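Local coordinates for suppressor protein MPT5 (Saccharomyces cerevisiae, PDB 5BZ1), which binds a UGUA-containing sequence in the 3'-UTRs of target mRNAs through its Pumilio repeats and regulates their expression after transcription, at residues A[54-63]-A[91-101]; A[248-258]-A[311-321]. All blocks are in the same frame, centred on the assembly; numbering follows the deposited sequence.

Overall arrangement
Interactions 1 and 2 are the same kind of joint at two places in the all-helical Pumilio domain. Interaction 1 joins repeats 2 and 3, interaction 2 repeats 7 and 8; their centres are 46 Å apart, on opposite sides of the chain's centre. Both are partly buried, the second more so. In each, an aromatic ring at a helix-leading turn takes a CH-pi contact from the preceding repeat. Side chains cap both turns in interaction 1, and the turn of repeat 8 in interaction 2. Each has a bridging water; only interaction 1 adds a direct hydrogen bond, serine to carbonyl. Interaction 1 faces RNA nucleotides U7, U9 and A10, interaction 2 U1, G2 and U3.

Interaction 1: residues A[54-63]-A[91-101]; sequences LDLILDPFGN and QISINQYGTRS. With nucleotides of chain B.
Tyr97 swings its ring against Pro60 with CG anti to its carbonyl carbon (chi1 -55°). Its CB lies beside Leu58 O and Asp59 O, CG beside Leu58 O and Pro60 CA. Tyr97 CD2 is 3.4 Å from Leu58 O, while CD1 and CE1 approach O2 of U9 of chain B. CE2 meets Pro60 CG, CZ lies near Pro60 CB, and OH ends beside these two proline carbons. Pro60 CA sits over the ring in a CH-pi contact, 3.7 Å from the Tyr97 centroid, and Gln96 CG covers the opposite face. Replacing Tyr97 by an alanine is likely to leave Pro60 CA and Gln96 CG without the ring between them and U9 O2 without its aromatic neighbour. The turns belong to successive Pumilio repeats of the solenoid, and each caps its helix: Asp59 OD2 accepts from Phe61 N and Gly62 N, Asn95 OD1 from Tyr97 N and Gly98 N. Deeper in, Ser101 OG donates to a lone pair of Ile57 O (3.1 Å), and Ile57 CG2 packs on Ile92 CG2. On the RNA side, Asn63 OD1 accepts from U9 N3 (2.7 Å) and ND2 donates to U9 O2; a second ND2 bond, to Asp59 O, fixes the amide's rotation.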
# COMPACT_ATOMS: atom_id res chain seq x y z
N LEU A 54 19.06 19.63 -15.50
CA LEU A 54 18.62 19.64 -14.10
C LEU A 54 17.87 20.92 -13.77
O LEU A 54 16.84 20.89 -13.10
CB LEU A 54 19.80 19.46 -13.15
CG LEU A 54 19.43 19.50 -11.66
CD1 LEU A 54 18.45 18.37 -11.33
CD2 LEU A 54 20.66 19.42 -10.78
N ASP A 55 18.40 22.05 -14.26
CA ASP A 55 17.79 23.35 -14.01
C ASP A 55 16.36 23.42 -14.55
O ASP A 55 15.44 23.85 -13.87
CB ASP A 55 18.64 24.46 -14.64
CG ASP A 55 20.13 24.32 -14.32
OD1 ASP A 55 20.66 25.14 -13.54
OD2 ASP A 55 20.75 23.38 -14.85
N LEU A 56 16.19 22.96 -15.79
CA LEU A 56 14.89 22.98 -16.45
C LEU A 56 13.88 22.04 -15.78
O LEU A 56 12.71 22.40 -15.62
CB LEU A 56 15.05 22.62 -17.93
CG LEU A 56 15.91 23.59 -18.73
CD1 LEU A 56 16.02 23.17 -20.19
CD2 LEU A 56 15.35 25.00 -18.63
N ILE A 57 14.34 20.86 -15.40
CA ILE A 57 13.51 19.88 -14.70
C ILE A 57 12.89 20.47 -13.44
O ILE A 57 11.76 20.13 -13.07
CB ILE A 57 14.33 18.61 -14.38
CG1 ILE A 57 14.40 17.70 -15.61
CG2 ILE A 57 13.76 17.84 -13.19
CD1 ILE A 57 15.44 16.59 -15.50
N LEU A 58 13.62 21.38 -12.80
CA LEU A 58 13.17 22.00 -11.56
C LEU A 58 12.44 23.33 -11.79
O LEU A 58 11.97 23.96 -10.83
CB LEU A 58 14.37 22.23 -10.63
CG LEU A 58 15.19 20.98 -10.31
CD1 LEU A 58 16.42 21.34 -9.49
CD2 LEU A 58 14.34 19.97 -9.56
N ASP A 59 12.32 23.75 -13.05
CA ASP A 59 11.80 25.07 -13.37
C ASP A 59 10.27 25.07 -13.51
O ASP A 59 9.70 24.12 -14.06
CB ASP A 59 12.44 25.59 -14.66
CG ASP A 59 12.15 27.05 -14.91
OD1 ASP A 59 12.88 27.91 -14.36
OD2 ASP A 59 11.19 27.35 -15.65
N PRO A 60 9.62 26.13 -13.01
CA PRO A 60 8.15 26.27 -13.06
C PRO A 60 7.59 26.14 -14.47
O PRO A 60 6.46 25.67 -14.63
CB PRO A 60 7.93 27.69 -12.55
CG PRO A 60 9.08 27.94 -11.63
CD PRO A 60 10.25 27.22 -12.25
N PHE A 61 8.36 26.55 -15.48
CA PHE A 61 7.92 26.47 -16.86
C PHE A 61 8.76 25.46 -17.64
O PHE A 61 8.24 24.76 -18.52
CB PHE A 61 7.95 27.85 -17.52
CG PHE A 61 7.12 28.87 -16.79
CD1 PHE A 61 5.73 28.75 -16.75
CD2 PHE A 61 7.72 29.95 -16.15
CE1 PHE A 61 4.96 29.69 -16.07
CE2 PHE A 61 6.95 30.89 -15.47
CZ PHE A 61 5.57 30.76 -15.43
N GLY A 62 10.05 25.37 -17.32
CA GLY A 62 10.94 24.40 -17.94
C GLY A 62 10.48 22.95 -17.79
O GLY A 62 10.71 22.13 -18.68
N ASN A 63 9.83 22.64 -16.67
CA ASN A 63 9.37 21.28 -16.43
C ASN A 63 8.33 20.83 -17.45
O ASN A 63 8.25 19.65 -17.80
CB ASN A 63 8.85 21.11 -14.99
CG ASN A 63 7.39 21.53 -14.83
OD1 ASN A 63 6.47 20.74 -15.06
ND2 ASN A 63 7.18 22.77 -14.41
N GLN A 91 16.85 15.06 -5.14
CA GLN A 91 16.57 16.49 -5.23
C GLN A 91 15.38 16.75 -6.15
O GLN A 91 14.53 17.60 -5.87
CB GLN A 91 17.80 17.23 -5.75
CG GLN A 91 17.54 18.68 -6.13
CD GLN A 91 18.74 19.32 -6.79
OE1 GLN A 91 19.70 18.64 -7.13
NE2 GLN A 91 18.69 20.63 -6.97
N ILE A 92 15.34 16.02 -7.25
CA ILE A 92 14.27 16.16 -8.22
C ILE A 92 12.93 15.68 -7.67
O ILE A 92 11.91 16.34 -7.85
CB ILE A 92 14.61 15.39 -9.51
CG1 ILE A 92 15.82 16.04 -10.20
CG2 ILE A 92 13.43 15.37 -10.45
CD1 ILE A 92 16.41 15.21 -11.34
N SER A 93 12.93 14.53 -6.99
CA SER A 93 11.70 13.92 -6.51
C SER A 93 10.98 14.72 -5.42
O SER A 93 9.75 14.72 -5.35
CB SER A 93 11.98 12.50 -6.01
OG SER A 93 12.58 11.72 -7.03
N ILE A 94 11.73 15.42 -4.58
CA ILE A 94 11.14 16.24 -3.52
C ILE A 94 10.70 17.60 -4.05
O ILE A 94 10.05 18.37 -3.33
CB ILE A 94 12.12 16.47 -2.36
CG1 ILE A 94 13.33 17.29 -2.82
CG2 ILE A 94 12.55 15.15 -1.73
CD1 ILE A 94 14.32 17.58 -1.72
N ASN A 95 11.06 17.90 -5.29
CA ASN A 95 10.71 19.19 -5.89
C ASN A 95 9.32 19.16 -6.50
O ASN A 95 8.94 18.18 -7.15
CB ASN A 95 11.74 19.57 -6.95
CG ASN A 95 11.62 21.02 -7.39
OD1 ASN A 95 10.98 21.33 -8.38
ND2 ASN A 95 12.26 21.91 -6.63
N GLN A 96 8.55 20.23 -6.30
CA GLN A 96 7.17 20.27 -6.76
C GLN A 96 7.08 20.25 -8.29
O GLN A 96 6.09 19.78 -8.86
CB GLN A 96 6.44 21.50 -6.20
CG GLN A 96 6.95 22.84 -6.70
CD GLN A 96 6.12 24.01 -6.21
OE1 GLN A 96 4.89 23.99 -6.29
NE2 GLN A 96 6.79 25.04 -5.70
N TYR A 97 8.12 20.76 -8.94
CA TYR A 97 8.20 20.74 -10.39
C TYR A 97 8.99 19.52 -10.85
O TYR A 97 8.63 18.87 -11.84
CB TYR A 97 8.84 22.04 -10.91
CG TYR A 97 8.13 23.28 -10.41
CD1 TYR A 97 6.81 23.52 -10.76
CD2 TYR A 97 8.78 24.19 -9.59
CE1 TYR A 97 6.15 24.65 -10.30
CE2 TYR A 97 8.13 25.32 -9.14
CZ TYR A 97 6.81 25.55 -9.50
OH TYR A 97 6.16 26.66 -9.05
N GLY A 98 10.05 19.20 -10.12
CA GLY A 98 10.90 18.07 -10.44
C GLY A 98 10.16 16.74 -10.48
O GLY A 98 10.39 15.93 -11.38
N THR A 99 9.26 16.53 -9.52
CA THR A 99 8.51 15.28 -9.45
C THR A 99 7.66 15.05 -10.71
O THR A 99 7.52 13.92 -11.15
CB THR A 99 7.63 15.20 -8.17
OG1 THR A 99 7.04 13.89 -8.07
CG2 THR A 99 6.52 16.25 -8.18
N ARG A 100 7.13 16.13 -11.29
CA ARG A 100 6.32 16.01 -12.50
C ARG A 100 7.21 15.61 -13.68
O ARG A 100 6.84 14.75 -14.49
CB ARG A 100 5.62 17.34 -12.82
CG ARG A 100 4.81 17.93 -11.66
CD ARG A 100 3.62 17.06 -11.27
NE ARG A 100 2.78 17.72 -10.28
CZ ARG A 100 1.49 18.00 -10.45
NH1 ARG A 100 0.87 17.66 -11.57
NH2 ARG A 100 0.80 18.61 -9.49
N SER A 101 8.38 16.24 -13.78
CA SER A 101 9.36 15.91 -14.81
C SER A 101 9.80 14.45 -14.72
O SER A 101 9.81 13.74 -15.72
CB SER A 101 10.58 16.82 -14.68
OG SER A 101 10.24 18.18 -14.86
P U B 9 -2.14 20.62 -11.38
OP1 U B 9 -2.08 20.00 -12.73
OP2 U B 9 -1.83 19.79 -10.18
O5' U B 9 -1.16 21.88 -11.38
C5' U B 9 -0.90 22.63 -10.19
C4' U B 9 0.38 23.39 -10.33
O4' U B 9 1.49 22.46 -10.41
C3' U B 9 0.50 24.23 -11.59
O3' U B 9 -0.10 25.51 -11.44
C2' U B 9 2.00 24.29 -11.84
O2' U B 9 2.61 25.31 -11.06
C1' U B 9 2.46 22.93 -11.32
N1 U B 9 2.64 21.91 -12.38
C2 U B 9 3.83 21.92 -13.10
O2 U B 9 4.71 22.74 -12.91
N3 U B 9 3.94 20.95 -14.07
C4 U B 9 3.00 19.98 -14.37
O4 U B 9 3.25 19.18 -15.27
C5 U B 9 1.81 20.03 -13.58
C6 U B 9 1.67 20.96 -12.63
P U B 7 -2.19 17.96 -2.39
OP1 U B 7 -1.06 18.83 -1.98
OP2 U B 7 -3.57 18.34 -1.96
O5' U B 7 -2.17 17.83 -3.98
C5' U B 7 -2.50 18.94 -4.82
C4' U B 7 -2.99 18.49 -6.18
O4' U B 7 -1.86 18.19 -7.04
C3' U B 7 -3.88 17.25 -6.19
O3' U B 7 -4.86 17.36 -7.23
C2' U B 7 -2.89 16.14 -6.55
O2' U B 7 -3.47 14.98 -7.11
C1' U B 7 -1.99 16.87 -7.55
N1 U B 7 -0.65 16.29 -7.72
C2 U B 7 -0.42 15.55 -8.87
O2 U B 7 -1.29 15.35 -9.71
N3 U B 7 0.84 15.04 -9.00
C4 U B 7 1.89 15.20 -8.12
O4 U B 7 2.98 14.67 -8.38
C5 U B 7 1.58 15.99 -6.96
C6 U B 7 0.35 16.50 -6.80
P A B 10 -1.07 26.10 -12.58
OP1 A B 10 -1.81 27.25 -12.00
OP2 A B 10 -1.82 24.97 -13.18
O5' A B 10 -0.06 26.69 -13.66
C5' A B 10 1.07 27.46 -13.26
C4' A B 10 1.59 28.32 -14.38
O4' A B 10 2.13 27.46 -15.43
C3' A B 10 0.56 29.22 -15.06
O3' A B 10 1.19 30.44 -15.44
C2' A B 10 0.19 28.43 -16.31
O2' A B 10 -0.32 29.21 -17.37
C1' A B 10 1.52 27.79 -16.67
N9 A B 10 1.42 26.58 -17.49
C8 A B 10 0.49 25.57 -17.44
N7 A B 10 0.69 24.64 -18.33
C5 A B 10 1.82 25.05 -19.03
C6 A B 10 2.54 24.50 -20.11
N6 A B 10 2.22 23.35 -20.70
N1 A B 10 3.62 25.18 -20.55
C2 A B 10 3.95 26.33 -19.96
N3 A B 10 3.35 26.95 -18.95
C4 A B 10 2.28 26.25 -18.52
O HOH W 1 12.26 24.55 -8.12

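Interaction 2: residues A[248-258]-A[311-321]; sequences SCLKFSSNVVE and VLIRDNFGNYA. With nucleotides of chain B.
Phe317, its CG anti to the carbonyl carbon (chi1 -60°), turns its ring to Lys251, whose CG stands anti to the backbone N (chi1 -174°) and carries the chain past the ring. Lys251 CA lies over the ring face in a CH-pi contact, 3.6 Å from the Phe317 centroid, and CB touches CZ; bends at chi3 and chi4 then bring NZ to O2' of G2 of chain B. Cys249 O meets the ring at its edge. Cys249 CB and SG pack on the carboxylate of Asp315, whose OD2 caps the next helix by accepting from Phe317 N and Gly318 N. Water 2 joins Asp315 OD1 to Cys249 O, and Gly318 CA makes a CH...O contact with Ser248 O (3.2 Å).

The helices that follow these turns, in Pumilio repeats 7 and 8, present the groups that hold the guanine. Glu258 OE1 takes both N1 and N2 of G2, each at 2.6 Å, while Ser254 OG accepts from N2 at 2.9 Å. The Tyr320 ring slips between the bases, with G2 over one face and U1 over the other. Thr324 OG1 is hydrogen-bonded to Glu258 OE2 and Tyr320 O, and probably helps position the carboxylate. With no direct hydrogen bond between them, the segments meet through ring, sulfur, CH, apolar and water-mediated contacts; two donors converging on OE1 are consistent with an ionised Glu258 suited to guanine.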
# COMPACT_ATOMS: atom_id res chain seq x y z
N SER A 248 -9.41 -5.48 20.68
CA SER A 248 -10.79 -5.42 20.21
C SER A 248 -11.51 -4.16 20.68
O SER A 248 -12.50 -3.74 20.07
CB SER A 248 -11.56 -6.66 20.69
OG SER A 248 -11.02 -7.84 20.14
N CYS A 249 -11.03 -3.57 21.77
CA CYS A 249 -11.68 -2.40 22.36
C CYS A 249 -11.00 -1.08 22.00
O CYS A 249 -11.26 -0.06 22.63
CB CYS A 249 -11.75 -2.54 23.88
SG CYS A 249 -12.74 -3.96 24.43
N LEU A 250 -10.15 -1.10 20.98
CA LEU A 250 -9.50 0.13 20.53
C LEU A 250 -9.98 0.52 19.13
O LEU A 250 -10.30 -0.34 18.32
CB LEU A 250 -7.98 -0.01 20.58
CG LEU A 250 -7.41 -0.23 21.98
CD1 LEU A 250 -5.93 -0.58 21.93
CD2 LEU A 250 -7.63 0.99 22.87
N LYS A 251 -10.02 1.83 18.86
CA LYS A 251 -10.60 2.35 17.62
C LYS A 251 -10.04 1.72 16.34
O LYS A 251 -10.81 1.30 15.46
CB LYS A 251 -10.39 3.87 17.55
CG LYS A 251 -11.07 4.55 16.36
CD LYS A 251 -10.53 5.96 16.16
CE LYS A 251 -11.62 6.94 15.75
NZ LYS A 251 -12.30 6.57 14.49
N PHE A 252 -8.72 1.64 16.24
CA PHE A 252 -8.10 1.20 15.00
C PHE A 252 -7.90 -0.32 14.95
O PHE A 252 -8.26 -0.95 13.96
CB PHE A 252 -6.79 1.95 14.76
CG PHE A 252 -6.94 3.45 14.73
CD1 PHE A 252 -7.58 4.07 13.66
CD2 PHE A 252 -6.47 4.23 15.77
CE1 PHE A 252 -7.73 5.45 13.63
CE2 PHE A 252 -6.62 5.61 15.75
CZ PHE A 252 -7.25 6.22 14.68
N SER A 253 -7.35 -0.90 16.01
CA SER A 253 -7.08 -2.34 16.04
C SER A 253 -8.35 -3.20 16.01
O SER A 253 -8.31 -4.35 15.58
CB SER A 253 -6.22 -2.70 17.24
OG SER A 253 -6.79 -2.23 18.45
N SER A 254 -9.48 -2.64 16.46
CA SER A 254 -10.75 -3.38 16.44
C SER A 254 -11.10 -3.84 15.03
O SER A 254 -11.68 -4.92 14.85
CB SER A 254 -11.90 -2.54 17.02
OG SER A 254 -12.13 -1.36 16.26
N ASN A 255 -10.74 -3.03 14.04
CA ASN A 255 -10.97 -3.38 12.64
C ASN A 255 -10.08 -4.53 12.18
O ASN A 255 -10.47 -5.34 11.34
CB ASN A 255 -10.74 -2.17 11.74
CG ASN A 255 -11.66 -1.02 12.07
OD1 ASN A 255 -12.83 -1.01 11.68
ND2 ASN A 255 -11.14 -0.04 12.81
N VAL A 256 -8.87 -4.59 12.72
CA VAL A 256 -7.93 -5.66 12.40
C VAL A 256 -8.44 -6.98 12.97
O VAL A 256 -8.36 -8.02 12.32
CB VAL A 256 -6.52 -5.35 12.94
CG1 VAL A 256 -5.56 -6.48 12.59
CG2 VAL A 256 -6.01 -4.03 12.38
N VAL A 257 -8.97 -6.92 14.19
CA VAL A 257 -9.55 -8.10 14.84
C VAL A 257 -10.71 -8.67 14.02
O VAL A 257 -10.78 -9.88 13.79
CB VAL A 257 -10.02 -7.79 16.27
CG1 VAL A 257 -10.70 -9.00 16.89
CG2 VAL A 257 -8.85 -7.35 17.12
N GLU A 258 -11.62 -7.79 13.59
CA GLU A 258 -12.76 -8.20 12.77
C GLU A 258 -12.31 -8.86 11.46
O GLU A 258 -12.84 -9.90 11.07
CB GLU A 258 -13.65 -7.00 12.45
CG GLU A 258 -14.36 -6.40 13.64
CD GLU A 258 -15.38 -5.35 13.23
OE1 GLU A 258 -15.00 -4.16 13.11
OE2 GLU A 258 -16.55 -5.71 13.01
N VAL A 311 -17.17 -7.23 29.06
CA VAL A 311 -16.47 -6.01 28.65
C VAL A 311 -16.75 -5.69 27.19
O VAL A 311 -17.04 -4.55 26.83
CB VAL A 311 -14.96 -6.13 28.88
CG1 VAL A 311 -14.20 -5.01 28.17
CG2 VAL A 311 -14.64 -6.13 30.37
N LEU A 312 -16.67 -6.72 26.35
CA LEU A 312 -16.81 -6.57 24.90
C LEU A 312 -18.20 -6.09 24.46
O LEU A 312 -18.31 -5.20 23.61
CB LEU A 312 -16.45 -7.88 24.20
CG LEU A 312 -14.98 -8.30 24.26
CD1 LEU A 312 -14.81 -9.76 23.89
CD2 LEU A 312 -14.15 -7.42 23.34
N ILE A 313 -19.25 -6.66 25.04
CA ILE A 313 -20.62 -6.32 24.66
C ILE A 313 -20.95 -4.87 25.02
O ILE A 313 -21.89 -4.28 24.48
CB ILE A 313 -21.63 -7.28 25.32
CG1 ILE A 313 -22.96 -7.27 24.57
CG2 ILE A 313 -21.84 -6.93 26.80
CD1 ILE A 313 -24.01 -8.19 25.17
N ARG A 314 -20.14 -4.31 25.91
CA ARG A 314 -20.40 -3.01 26.51
C ARG A 314 -19.50 -1.93 25.90
O ARG A 314 -19.75 -0.73 26.05
CB ARG A 314 -20.13 -3.11 28.01
CG ARG A 314 -21.12 -2.39 28.90
CD ARG A 314 -20.96 -2.87 30.34
NE ARG A 314 -21.26 -4.29 30.48
CZ ARG A 314 -22.47 -4.78 30.75
NH1 ARG A 314 -23.50 -3.96 30.91
NH2 ARG A 314 -22.65 -6.09 30.86
N ASP A 315 -18.44 -2.36 25.22
CA ASP A 315 -17.43 -1.43 24.72
C ASP A 315 -17.81 -0.79 23.38
O ASP A 315 -18.40 -1.44 22.52
CB ASP A 315 -16.08 -2.14 24.61
CG ASP A 315 -14.96 -1.20 24.22
OD1 ASP A 315 -14.39 -0.55 25.12
OD2 ASP A 315 -14.65 -1.10 23.01
N ASN A 316 -17.45 0.48 23.23
CA ASN A 316 -17.77 1.25 22.03
C ASN A 316 -17.25 0.63 20.73
O ASN A 316 -17.84 0.81 19.66
CB ASN A 316 -17.23 2.68 22.14
CG ASN A 316 -17.99 3.52 23.15
OD1 ASN A 316 -19.19 3.33 23.35
ND2 ASN A 316 -17.30 4.46 23.78
N PHE A 317 -16.14 -0.10 20.83
CA PHE A 317 -15.54 -0.72 19.67
C PHE A 317 -15.62 -2.24 19.74
O PHE A 317 -15.83 -2.91 18.73
CB PHE A 317 -14.09 -0.26 19.51
CG PHE A 317 -13.95 1.23 19.33
CD1 PHE A 317 -14.54 1.86 18.25
CD2 PHE A 317 -13.22 1.99 20.24
CE1 PHE A 317 -14.42 3.24 18.07
CE2 PHE A 317 -13.09 3.36 20.08
CZ PHE A 317 -13.69 3.99 18.99
N GLY A 318 -15.46 -2.78 20.95
CA GLY A 318 -15.48 -4.22 21.18
C GLY A 318 -16.76 -4.90 20.73
O GLY A 318 -16.73 -6.07 20.33
N ASN A 319 -17.88 -4.19 20.79
CA ASN A 319 -19.16 -4.76 20.41
C ASN A 319 -19.19 -5.15 18.93
O ASN A 319 -19.90 -6.08 18.55
CB ASN A 319 -20.31 -3.81 20.75
CG ASN A 319 -20.46 -2.67 19.75
OD1 ASN A 319 -21.17 -2.81 18.75
ND2 ASN A 319 -19.81 -1.55 20.03
N TYR A 320 -18.42 -4.45 18.11
CA TYR A 320 -18.33 -4.76 16.68
C TYR A 320 -17.63 -6.10 16.45
O TYR A 320 -18.08 -6.92 15.65
CB TYR A 320 -17.60 -3.64 15.93
CG TYR A 320 -18.38 -2.36 15.79
CD1 TYR A 320 -19.41 -2.24 14.86
CD2 TYR A 320 -18.08 -1.25 16.57
CE1 TYR A 320 -20.12 -1.06 14.72
CE2 TYR A 320 -18.79 -0.07 16.45
CZ TYR A 320 -19.81 0.02 15.52
OH TYR A 320 -20.51 1.19 15.39
N ALA A 321 -16.51 -6.30 17.13
CA ALA A 321 -15.78 -7.56 17.04
C ALA A 321 -16.64 -8.71 17.55
O ALA A 321 -16.63 -9.81 16.98
CB ALA A 321 -14.48 -7.48 17.80
P G B 2 -20.82 5.73 14.25
OP1 G B 2 -20.58 7.13 13.85
OP2 G B 2 -21.59 4.82 13.36
O5' G B 2 -19.42 5.05 14.53
C5' G B 2 -18.57 5.51 15.57
C4' G B 2 -17.20 4.92 15.45
O4' G B 2 -17.27 3.49 15.65
C3' G B 2 -16.54 5.07 14.09
O3' G B 2 -15.96 6.34 13.91
C2' G B 2 -15.54 3.92 14.08
O2' G B 2 -14.36 4.26 14.79
C1' G B 2 -16.29 2.84 14.86
N9 G B 2 -16.97 1.87 13.98
C8 G B 2 -18.09 2.06 13.20
N7 G B 2 -18.42 0.98 12.53
C5 G B 2 -17.46 0.04 12.87
C6 G B 2 -17.29 -1.31 12.46
O6 G B 2 -17.98 -1.97 11.68
N1 G B 2 -16.18 -1.89 13.06
C2 G B 2 -15.35 -1.25 13.95
N2 G B 2 -14.33 -1.98 14.43
N3 G B 2 -15.49 -0.00 14.34
C4 G B 2 -16.56 0.58 13.76
O5' U B 1 -24.93 4.37 15.17
C5' U B 1 -24.69 5.31 16.21
C4' U B 1 -23.45 4.95 16.99
O4' U B 1 -23.70 3.77 17.79
C3' U B 1 -22.22 4.60 16.17
O3' U B 1 -21.53 5.74 15.70
C2' U B 1 -21.41 3.74 17.14
O2' U B 1 -20.69 4.55 18.05
C1' U B 1 -22.51 3.01 17.91
N1 U B 1 -22.77 1.65 17.38
C2 U B 1 -22.02 0.61 17.91
O2 U B 1 -21.18 0.78 18.78
N3 U B 1 -22.29 -0.64 17.40
C4 U B 1 -23.21 -0.94 16.41
O4 U B 1 -23.33 -2.11 16.06
C5 U B 1 -23.95 0.19 15.91
C6 U B 1 -23.71 1.41 16.40
P U B 3 -15.63 6.88 12.42
OP1 U B 3 -15.08 8.25 12.56
OP2 U B 3 -16.83 6.68 11.57
O5' U B 3 -14.48 5.90 11.92
C5' U B 3 -13.87 6.07 10.65
C4' U B 3 -12.37 6.14 10.78
O4' U B 3 -11.86 4.94 11.42
C3' U B 3 -11.59 6.23 9.48
O3' U B 3 -11.57 7.55 8.97
C2' U B 3 -10.21 5.72 9.89
O2' U B 3 -9.46 6.75 10.53
C1' U B 3 -10.57 4.66 10.94
N1 U B 3 -10.55 3.28 10.39
C2 U B 3 -9.32 2.64 10.36
O2 U B 3 -8.28 3.15 10.75
N3 U B 3 -9.34 1.37 9.84
C4 U B 3 -10.45 0.69 9.36
O4 U B 3 -10.31 -0.45 8.92
C5 U B 3 -11.68 1.43 9.43
C6 U B 3 -11.69 2.67 9.94
O HOH W 2 -12.91 1.75 24.40